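Local coordinates for protein peptidyl tryptophan dihydroxylase (Pseudomonas putida, PDB 7CTQ) that probably uses its bound FAD to dihydroxylate a peptidyl tryptophan during biogenesis of the cysteine tryptophylquinone cofactor of quinohemoprotein amine dehydrogenase, at residues A[140-144]-A[145-149]. Residues are numbered along the deposited sequence; the frame is centred on the assembly and turned at random.
With FAD (flavin-adenine dinucleotide), chain C.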
loop_
_atom_site.group_PDB
_atom_site.type_symbol
_atom_site.label_atom_id
_atom_site.label_comp_id
_atom_site.label_asym_id
_atom_site.label_seq_id
_atom_site.Cartn_x
_atom_site.Cartn_y
_atom_site.Cartn_z
ATOM N N GLU A 140 -3.865 -11.833 -7.858
ATOM C CA GLU A 140 -4.352 -10.629 -8.528
ATOM C C GLU A 140 -3.572 -9.432 -8.005
ATOM O O GLU A 140 -3.711 -9.042 -6.838
ATOM C CB GLU A 140 -5.847 -10.442 -8.297
ATOM C CG GLU A 140 -6.341 -9.093 -8.749
ATOM C CD GLU A 140 -6.171 -8.929 -10.232
ATOM O OE1 GLU A 140 -6.934 -9.582 -10.971
ATOM O OE2 GLU A 140 -5.279 -8.167 -10.655
ATOM N N ALA A 141 -2.752 -8.849 -8.869
ATOM C CA ALA A 141 -1.841 -7.792 -8.473
ATOM C C ALA A 141 -1.792 -6.712 -9.537
ATOM O O ALA A 141 -0.749 -6.091 -9.767
ATOM C CB ALA A 141 -0.442 -8.346 -8.209
ATOM N N ARG A 142 -2.917 -6.461 -10.203
ATOM C CA ARG A 142 -2.943 -5.449 -11.251
ATOM C C ARG A 142 -3.270 -4.060 -10.734
ATOM O O ARG A 142 -3.706 -3.209 -11.518
ATOM C CB ARG A 142 -3.924 -5.838 -12.356
ATOM C CG ARG A 142 -3.556 -7.129 -13.068
ATOM C CD ARG A 142 -4.543 -7.412 -14.168
ATOM N NE ARG A 142 -5.449 -8.483 -13.782
ATOM C CZ ARG A 142 -6.735 -8.516 -14.108
ATOM N NH1 ARG A 142 -7.251 -7.535 -14.841
ATOM N NH2 ARG A 142 -7.495 -9.532 -13.708
ATOM N N GLY A 143 -3.066 -3.807 -9.441
ATOM C CA GLY A 143 -3.214 -2.459 -8.933
ATOM C C GLY A 143 -4.648 -1.970 -9.015
ATOM O O GLY A 143 -5.609 -2.745 -8.956
ATOM N N ARG A 144 -4.792 -0.647 -9.145
ATOM C CA ARG A 144 -6.119 -0.072 -9.337
ATOM C C ARG A 144 -6.767 -0.523 -10.650
ATOM O O ARG A 144 -7.994 -0.413 -10.787
ATOM C CB ARG A 144 -6.038 1.458 -9.261
ATOM C CG ARG A 144 -5.668 1.981 -7.868
ATOM C CD ARG A 144 -5.753 3.502 -7.797
ATOM N NE ARG A 144 -5.501 4.088 -6.476
ATOM C CZ ARG A 144 -6.450 4.540 -5.653
ATOM N NH1 ARG A 144 -6.131 5.084 -4.483
ATOM N NH2 ARG A 144 -7.726 4.442 -5.995
ATOM N N GLN A 145 -6.008 -1.044 -11.586
ATOM C CA GLN A 145 -6.613 -1.580 -12.809
ATOM C C GLN A 145 -7.237 -2.948 -12.588
ATOM O O GLN A 145 -7.653 -3.567 -13.568
ATOM C CB GLN A 145 -5.578 -1.626 -13.971
ATOM C CG GLN A 145 -4.752 -0.375 -14.101
ATOM C CD GLN A 145 -3.661 -0.483 -15.167
ATOM O OE1 GLN A 145 -3.892 -0.984 -16.267
ATOM N NE2 GLN A 145 -2.463 -0.050 -14.822
ATOM N N ALA A 146 -7.277 -3.397 -11.357
ATOM C CA ALA A 146 -7.916 -4.659 -11.037
ATOM C C ALA A 146 -9.407 -4.590 -11.362
ATOM O O ALA A 146 -10.015 -3.519 -11.291
ATOM C CB ALA A 146 -7.730 -5.008 -9.559
ATOM N N PRO A 147 -10.016 -5.720 -11.720
ATOM C CA PRO A 147 -11.455 -5.731 -12.008
ATOM C C PRO A 147 -12.269 -5.201 -10.838
ATOM O O PRO A 147 -12.038 -5.563 -9.682
ATOM C CB PRO A 147 -11.751 -7.210 -12.276
ATOM C CG PRO A 147 -10.553 -7.954 -11.770
ATOM C CD PRO A 147 -9.406 -7.032 -11.971
ATOM N N LEU A 148 -13.236 -4.339 -11.157
ATOM C CA LEU A 148 -14.051 -3.689 -10.140
ATOM C C LEU A 148 -14.889 -4.698 -9.368
ATOM O O LEU A 148 -15.815 -5.299 -9.919
ATOM C CB LEU A 148 -14.958 -2.629 -10.768
ATOM C CG LEU A 148 -14.515 -1.188 -10.508
ATOM C CD1 LEU A 148 -13.307 -0.832 -11.367
ATOM C CD2 LEU A 148 -15.649 -0.214 -10.743
ATOM N N ALA A 149 -14.558 -4.898 -8.100
ATOM C CA ALA A 149 -15.407 -5.627 -7.175
ATOM C C ALA A 149 -16.112 -4.639 -6.251
ATOM O O ALA A 149 -15.833 -3.438 -6.260
ATOM C CB ALA A 149 -14.580 -6.631 -6.367
HETATM P PA FAD C . 0.816 -1.201 -9.786
HETATM O O1A FAD C . 2.094 -0.568 -9.396
HETATM O O2A FAD C . -0.179 -0.225 -10.396
HETATM O O5B FAD C . 1.123 -2.446 -10.678
HETATM C C5B FAD C . 0.117 -3.028 -11.529
HETATM C C4B FAD C . 0.841 -3.605 -12.717
HETATM O O4B FAD C . -0.082 -4.404 -13.492
HETATM C C3B FAD C . 1.451 -2.585 -13.685
HETATM O O3B FAD C . 2.713 -3.051 -14.158
HETATM C C2B FAD C . 0.396 -2.490 -14.794
HETATM O O2B FAD C . 0.946 -2.162 -16.070
HETATM C C1B FAD C . -0.118 -3.929 -14.820
HETATM N N9A FAD C . -1.452 -4.143 -15.363
HETATM C C8A FAD C . -2.571 -3.372 -15.229
HETATM N N7A FAD C . -3.635 -3.842 -15.832
HETATM C C5A FAD C . -3.169 -4.995 -16.437
HETATM C C6A FAD C . -3.790 -5.960 -17.256
HETATM N N6A FAD C . -5.071 -5.913 -17.620
HETATM N N1A FAD C . -3.040 -7.005 -17.694
HETATM C C2A FAD C . -1.755 -7.063 -17.335
HETATM N N3A FAD C . -1.067 -6.207 -16.570
HETATM C C4A FAD C . -1.831 -5.195 -16.148
HETATM N N1 FAD C . 3.162 5.847 -4.301
HETATM C C2 FAD C . 4.352 6.335 -3.839
HETATM O O2 FAD C . 5.144 5.628 -3.214
HETATM N N3 FAD C . 4.695 7.649 -4.082
HETATM C C4 FAD C . 3.937 8.571 -4.774
HETATM O O4 FAD C . 4.353 9.715 -4.939
HETATM C C4X FAD C . 2.674 8.048 -5.260
HETATM N N5 FAD C . 1.889 8.857 -5.921
HETATM C C5X FAD C . 0.682 8.359 -6.385
HETATM C C6 FAD C . -0.172 9.211 -7.086
HETATM C C7 FAD C . -1.402 8.764 -7.557
HETATM C C7M FAD C . -2.298 9.710 -8.313
HETATM C C8 FAD C . -1.792 7.436 -7.322
HETATM C C8M FAD C . -3.112 6.917 -7.827
HETATM C C9 FAD C . -0.942 6.582 -6.628
HETATM C C9A FAD C . 0.284 7.034 -6.154
HETATM N N10 FAD C . 1.169 6.189 -5.452
HETATM C C10 FAD C . 2.371 6.671 -4.973
HETATM C "C1'" FAD C . 0.785 4.811 -5.144
HETATM C "C2'" FAD C . 1.486 3.761 -5.991
HETATM O "O2'" FAD C . 1.388 4.062 -7.382
HETATM C "C3'" FAD C . 0.832 2.410 -5.708
HETATM O "O3'" FAD C . 0.720 2.273 -4.296
HETATM C "C4'" FAD C . 1.570 1.188 -6.246
HETATM O "O4'" FAD C . 2.067 1.421 -7.567
HETATM C "C5'" FAD C . 0.676 -0.029 -6.229
HETATM O "O5'" FAD C . 1.467 -1.181 -6.552
HETATM P P FAD C . 0.827 -2.429 -7.232
HETATM O O1P FAD C . -0.265 -2.943 -6.283
HETATM O O2P FAD C . 1.877 -3.404 -7.638
HETATM O O3P FAD C . 0.106 -1.818 -8.507
#
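Pro147 lays its CD over one face of the Arg142 guanidinium, 3.6 Å from NH2, and Pro147 CD also lies 3.7 Å from Glu140 OE1. This is the tight side of the turn, with Glu140 and Arg142 buried and the exposed proline covering them. Glu140 holds Arg142 twice: OE1 makes a salt bridge to Arg142 NH2 (2.8 Å), while OE2 accepts the Arg142 backbone N at 2.9 Å, nearly along its C-O axis. To get there the Glu140 chain leaves with CG anti to its backbone N (chi1 169°) and then bends at chi2, which brings the carboxylate to Arg142. OE1 thus holds the guanidinium beside the proline and OE2 ties down the backbone of the same residue, and Arg142 CD meanwhile packs against the FAD adenine, 3.5 Å from C6A.

The backbone closes a four-residue turn with Ala146 N bonding Gly143 O at 3.0 Å, the donor standing above the carbonyl plane; a weaker, bent bond runs from Gln145 N to Arg142 O. Gly143 has a positive phi (66°), and its CA comes 3.4 Å from O3P of the FAD diphosphate. Residues 141-145 thus line the FAD pocket. On the looser side, exposed Gln145 lies beside the adenine, its CB near N7A, and Arg144 extends toward the flavin methyl C8M, its NH2 bonded to Thr245 O.

The turn follows strand 137-140, which lies between strands 8-11 and 257-259 in the nucleotide-binding sheet; Glu140 and Arg142 touch Leu11 of the first neighbour, and Glu140 and Ala146 pack on Arg259 of the second.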